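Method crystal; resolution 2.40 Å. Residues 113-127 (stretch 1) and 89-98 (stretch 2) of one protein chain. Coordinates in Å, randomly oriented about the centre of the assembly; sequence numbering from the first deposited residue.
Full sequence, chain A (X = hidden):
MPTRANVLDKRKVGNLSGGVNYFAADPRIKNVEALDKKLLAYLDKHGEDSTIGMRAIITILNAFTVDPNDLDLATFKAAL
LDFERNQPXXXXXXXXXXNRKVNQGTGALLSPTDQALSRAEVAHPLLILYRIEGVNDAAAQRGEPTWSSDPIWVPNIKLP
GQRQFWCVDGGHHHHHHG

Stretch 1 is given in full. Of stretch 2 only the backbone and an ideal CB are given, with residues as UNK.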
# COMPACT_ATOMS: atom_id res chain seq x y z
N THR A 113 12.13 -7.22 -6.95
CA THR A 113 12.39 -5.90 -7.52
C THR A 113 11.93 -4.78 -6.58
O THR A 113 12.62 -3.79 -6.39
CB THR A 113 11.70 -5.74 -8.89
OG1 THR A 113 12.28 -6.65 -9.82
CG2 THR A 113 11.85 -4.31 -9.41
N ASP A 114 10.75 -4.95 -5.99
CA ASP A 114 10.21 -3.93 -5.09
C ASP A 114 10.89 -3.93 -3.71
O ASP A 114 10.92 -2.91 -3.03
CB ASP A 114 8.70 -4.09 -4.96
CG ASP A 114 7.96 -3.66 -6.22
OD1 ASP A 114 8.43 -2.71 -6.87
OD2 ASP A 114 6.92 -4.26 -6.58
N GLN A 115 11.45 -5.08 -3.32
CA GLN A 115 12.30 -5.16 -2.13
C GLN A 115 13.49 -4.22 -2.31
O GLN A 115 13.75 -3.36 -1.46
CB GLN A 115 12.79 -6.59 -1.88
CG GLN A 115 11.95 -7.41 -0.90
CD GLN A 115 11.99 -6.88 0.53
OE1 GLN A 115 12.85 -6.08 0.89
NE2 GLN A 115 11.03 -7.30 1.33
N ALA A 116 14.20 -4.37 -3.43
CA ALA A 116 15.38 -3.55 -3.71
C ALA A 116 14.99 -2.09 -3.87
O ALA A 116 15.70 -1.21 -3.40
CB ALA A 116 16.10 -4.06 -4.97
N LEU A 117 13.86 -1.85 -4.53
CA LEU A 117 13.34 -0.49 -4.71
C LEU A 117 13.17 0.19 -3.36
O LEU A 117 13.65 1.30 -3.15
CB LEU A 117 12.01 -0.51 -5.48
CG LEU A 117 11.41 0.82 -5.95
CD1 LEU A 117 10.48 0.59 -7.14
CD2 LEU A 117 10.65 1.56 -4.84
N SER A 118 12.48 -0.49 -2.45
CA SER A 118 12.16 0.10 -1.16
C SER A 118 13.40 0.28 -0.29
O SER A 118 13.51 1.25 0.45
CB SER A 118 11.11 -0.74 -0.42
OG SER A 118 11.60 -2.02 -0.10
N ARG A 119 14.34 -0.65 -0.38
CA ARG A 119 15.58 -0.50 0.36
C ARG A 119 16.36 0.72 -0.15
O ARG A 119 16.99 1.43 0.63
CB ARG A 119 16.43 -1.77 0.27
CG ARG A 119 15.86 -2.93 1.07
CD ARG A 119 16.90 -4.03 1.25
NE ARG A 119 16.52 -4.98 2.29
CZ ARG A 119 16.24 -6.26 2.08
NH1 ARG A 119 16.31 -6.76 0.85
NH2 ARG A 119 15.91 -7.05 3.09
N ALA A 120 16.30 0.96 -1.45
CA ALA A 120 17.03 2.07 -2.05
C ALA A 120 16.38 3.43 -1.76
O ALA A 120 17.05 4.46 -1.87
CB ALA A 120 17.17 1.86 -3.55
N GLU A 121 15.10 3.44 -1.41
CA GLU A 121 14.41 4.70 -1.14
C GLU A 121 14.57 5.11 0.32
O GLU A 121 13.97 4.51 1.20
CB GLU A 121 12.92 4.59 -1.48
CG GLU A 121 12.13 5.86 -1.19
CD GLU A 121 12.71 7.08 -1.88
OE1 GLU A 121 13.16 8.01 -1.16
OE2 GLU A 121 12.73 7.12 -3.13
N VAL A 122 15.39 6.13 0.56
CA VAL A 122 15.66 6.57 1.93
C VAL A 122 15.29 8.03 2.17
O VAL A 122 15.44 8.54 3.27
CB VAL A 122 17.15 6.38 2.30
CG1 VAL A 122 17.49 4.89 2.35
CG2 VAL A 122 18.05 7.11 1.31
N ALA A 123 14.79 8.70 1.13
CA ALA A 123 14.39 10.10 1.25
C ALA A 123 12.88 10.25 1.36
O ALA A 123 12.38 10.90 2.27
CB ALA A 123 14.91 10.90 0.07
N HIS A 124 12.16 9.65 0.42
CA HIS A 124 10.71 9.80 0.36
C HIS A 124 9.99 8.76 1.20
O HIS A 124 10.32 7.57 1.15
CB HIS A 124 10.22 9.69 -1.09
CG HIS A 124 10.72 10.78 -1.99
ND1 HIS A 124 10.17 12.05 -1.99
CD2 HIS A 124 11.70 10.79 -2.92
CE1 HIS A 124 10.81 12.79 -2.88
NE2 HIS A 124 11.73 12.05 -3.46
N PRO A 125 9.00 9.20 1.99
CA PRO A 125 8.04 8.24 2.54
C PRO A 125 7.47 7.43 1.39
O PRO A 125 7.10 8.02 0.37
CB PRO A 125 6.98 9.13 3.19
CG PRO A 125 7.68 10.41 3.48
CD PRO A 125 8.69 10.59 2.38
N LEU A 126 7.42 6.11 1.53
CA LEU A 126 7.11 5.24 0.41
C LEU A 126 5.83 4.45 0.63
O LEU A 126 5.65 3.80 1.66
CB LEU A 126 8.28 4.29 0.15
CG LEU A 126 8.12 3.30 -1.00
CD1 LEU A 126 7.97 4.03 -2.32
CD2 LEU A 126 9.29 2.33 -1.06
N LEU A 127 4.92 4.52 -0.35
CA LEU A 127 3.73 3.67 -0.37
C LEU A 127 3.74 2.78 -1.61
O LEU A 127 3.75 3.27 -2.74
CB LEU A 127 2.45 4.51 -0.33
CG LEU A 127 1.11 3.76 -0.49
CD1 LEU A 127 0.81 2.87 0.71
CD2 LEU A 127 -0.06 4.72 -0.75
N UNK A 89 7.83 20.92 1.35
CA UNK A 89 8.09 20.54 -0.04
C UNK A 89 8.21 19.04 -0.21
O UNK A 89 8.10 18.52 -1.32
CB UNK A 89 9.37 21.22 -0.54
N UNK A 90 8.44 18.33 0.89
CA UNK A 90 8.64 16.88 0.83
C UNK A 90 7.41 16.16 0.29
O UNK A 90 6.28 16.42 0.72
CB UNK A 90 8.99 16.34 2.22
N UNK A 91 7.63 15.27 -0.67
CA UNK A 91 6.55 14.48 -1.24
C UNK A 91 6.75 13.00 -0.94
O UNK A 91 7.85 12.55 -0.64
CB UNK A 91 6.46 14.71 -2.75
N UNK A 92 5.66 12.24 -1.02
CA UNK A 92 5.73 10.80 -0.87
C UNK A 92 5.93 10.16 -2.23
O UNK A 92 5.55 10.72 -3.26
CB UNK A 92 4.47 10.26 -0.19
N UNK A 93 6.56 8.99 -2.23
CA UNK A 93 6.70 8.18 -3.43
C UNK A 93 5.65 7.08 -3.41
O UNK A 93 5.43 6.42 -2.39
CB UNK A 93 8.11 7.59 -3.54
N UNK A 94 4.97 6.88 -4.54
CA UNK A 94 3.94 5.86 -4.62
C UNK A 94 4.16 4.94 -5.81
O UNK A 94 4.34 5.38 -6.95
CB UNK A 94 2.56 6.51 -4.71
N UNK A 95 4.15 3.64 -5.52
CA UNK A 95 4.34 2.61 -6.53
C UNK A 95 3.09 1.74 -6.61
O UNK A 95 2.64 1.19 -5.61
CB UNK A 95 5.57 1.76 -6.22
N UNK A 96 2.52 1.66 -7.81
CA UNK A 96 1.33 0.86 -8.06
C UNK A 96 1.68 -0.31 -8.96
O UNK A 96 2.13 -0.10 -10.09
CB UNK A 96 0.22 1.71 -8.69
N UNK A 97 1.47 -1.53 -8.47
CA UNK A 97 1.68 -2.73 -9.28
C UNK A 97 0.37 -3.47 -9.47
O UNK A 97 -0.40 -3.66 -8.52
CB UNK A 97 2.72 -3.65 -8.63
N UNK A 98 0.11 -3.92 -10.69
CA UNK A 98 -1.08 -4.71 -10.96
C UNK A 98 -0.70 -6.12 -11.41
O UNK A 98 0.48 -6.43 -11.58
CB UNK A 98 -1.94 -4.03 -12.02

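Position 89 has nothing of stretch 1 within 5.5 Å of its ideal CB. Almost any residue would suit. It is His-89, and it makes no contact here.

Position 90 points its CB sideways, with no neighbour close by. A long apolar side chain could still reach the Pro-125 ring. The residue is Leu-90. Its end turns back, and CD2 lies 4.1 Å from Pro-125 CD.

At position 91 the carbonyl O accepts a hydrogen bond from His-124 ND1 at 2.7 Å, near the plane of the ring. The ideal CB is 4.6 Å from His-124 ND1, so a small or polar side chain suits. The residue is Thr-91, whose OG1 comes to 3.5 Å from His-124 CE1.

Position 92 has its ideal CB only 3.5 Å from Pro-125 O. A small side chain fits most easily. It is Ala-92, with CB 4.4 Å from Pro-125 CB.

Position 93 is in parallel pairing with Leu-126. Its N donates to Pro-125 O at 2.8 Å, and its O accepts from Leu-127 N at 2.8 Å. The CB lies on the same face as the Leu-126 side chain, close to Leu-126 CD1 (3.8 Å from the CB) and His-124 CB (3.9 Å from it). Farther out are Leu-117 and the Glu-121 carboxylate. A long side chain with an apolar stem and a positive end suits, lysine or arginine. It is Arg-93, extended with chi1 to chi3 all t. NH1 forms a salt bridge with Glu-121 OE2 at 3.1 Å, while Leu-117 CD2 covers one face of the guanidinium, 3.7 Å from CZ. A water links NH1 to Leu-117 O.

Position 94 pairs with Leu-127, and its CB shares that leucine's face. An apolar residue suits. It is Met-94, deposited as selenomethionine; SE lies 3.9 Å from Leu-127 CD2.

Position 95 donates its N to Leu-127 O at 2.8 Å. Its CB points toward Leu-117 and Leu-126, so valine, isoleucine or leucine would suit. It is Val-95. CG2 is 4.2 Å from Leu-117 CD2 and 4.3 Å from Leu-126 CD1.

Position 96 points away from stretch 1, which sets no demand. It is Leu-96, without contact.

Position 97 points toward the helix, its CB 4.7 Å from Asp-114 OD2. A basic residue is the clear expectation, though a polar donor could serve. It is Arg-97. NH2 forms a salt bridge with Asp-114 OD1 at 2.8 Å, and NE also donates to OD1 of Asp-114 at 3.1 Å.

Position 98 is out of reach. It is Thr-98.

Stretch 2 (89-98) HLTARMVLRT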
# COMPACT_ATOMS: atom_id res chain seq x y z
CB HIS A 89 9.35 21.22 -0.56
CG HIS A 89 9.10 22.52 -1.26
ND1 HIS A 89 8.82 23.69 -0.58
CD2 HIS A 89 9.08 22.84 -2.58
CE1 HIS A 89 8.64 24.67 -1.45
NE2 HIS A 89 8.79 24.18 -2.67
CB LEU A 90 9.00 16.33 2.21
CG LEU A 90 9.32 14.84 2.22
CD1 LEU A 90 10.48 14.53 1.28
CD2 LEU A 90 9.62 14.36 3.64
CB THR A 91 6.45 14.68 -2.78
OG1 THR A 91 7.69 14.34 -3.40
CG2 THR A 91 6.10 16.13 -3.11
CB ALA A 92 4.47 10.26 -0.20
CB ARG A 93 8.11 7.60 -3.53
CG ARG A 93 8.40 6.84 -4.81
CD ARG A 93 9.84 6.38 -4.84
NE ARG A 93 10.18 5.61 -6.03
CZ ARG A 93 11.32 4.95 -6.20
NH1 ARG A 93 12.24 4.95 -5.24
NH2 ARG A 93 11.54 4.27 -7.32
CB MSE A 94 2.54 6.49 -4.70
CG MSE A 94 1.43 5.45 -4.66
SE MSE A 94 -0.37 6.16 -4.33
CE MSE A 94 -0.77 6.85 -6.11
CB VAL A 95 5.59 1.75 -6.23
CG1 VAL A 95 5.73 0.62 -7.23
CG2 VAL A 95 6.85 2.62 -6.20
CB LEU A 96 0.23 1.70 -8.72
CG LEU A 96 -0.20 3.02 -8.07
CD1 LEU A 96 -1.27 3.71 -8.91
CD2 LEU A 96 -0.69 2.80 -6.65
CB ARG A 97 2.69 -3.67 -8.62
CG ARG A 97 4.00 -3.03 -8.23
CD ARG A 97 4.86 -2.70 -9.42
NE ARG A 97 6.18 -2.28 -8.98
CZ ARG A 97 6.98 -1.47 -9.67
NH1 ARG A 97 6.58 -0.98 -10.84
NH2 ARG A 97 8.16 -1.14 -9.18
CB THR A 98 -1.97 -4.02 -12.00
OG1 THR A 98 -1.24 -3.89 -13.23
CG2 THR A 98 -2.39 -2.64 -11.51
O HOH W 1 14.45 3.55 -5.24
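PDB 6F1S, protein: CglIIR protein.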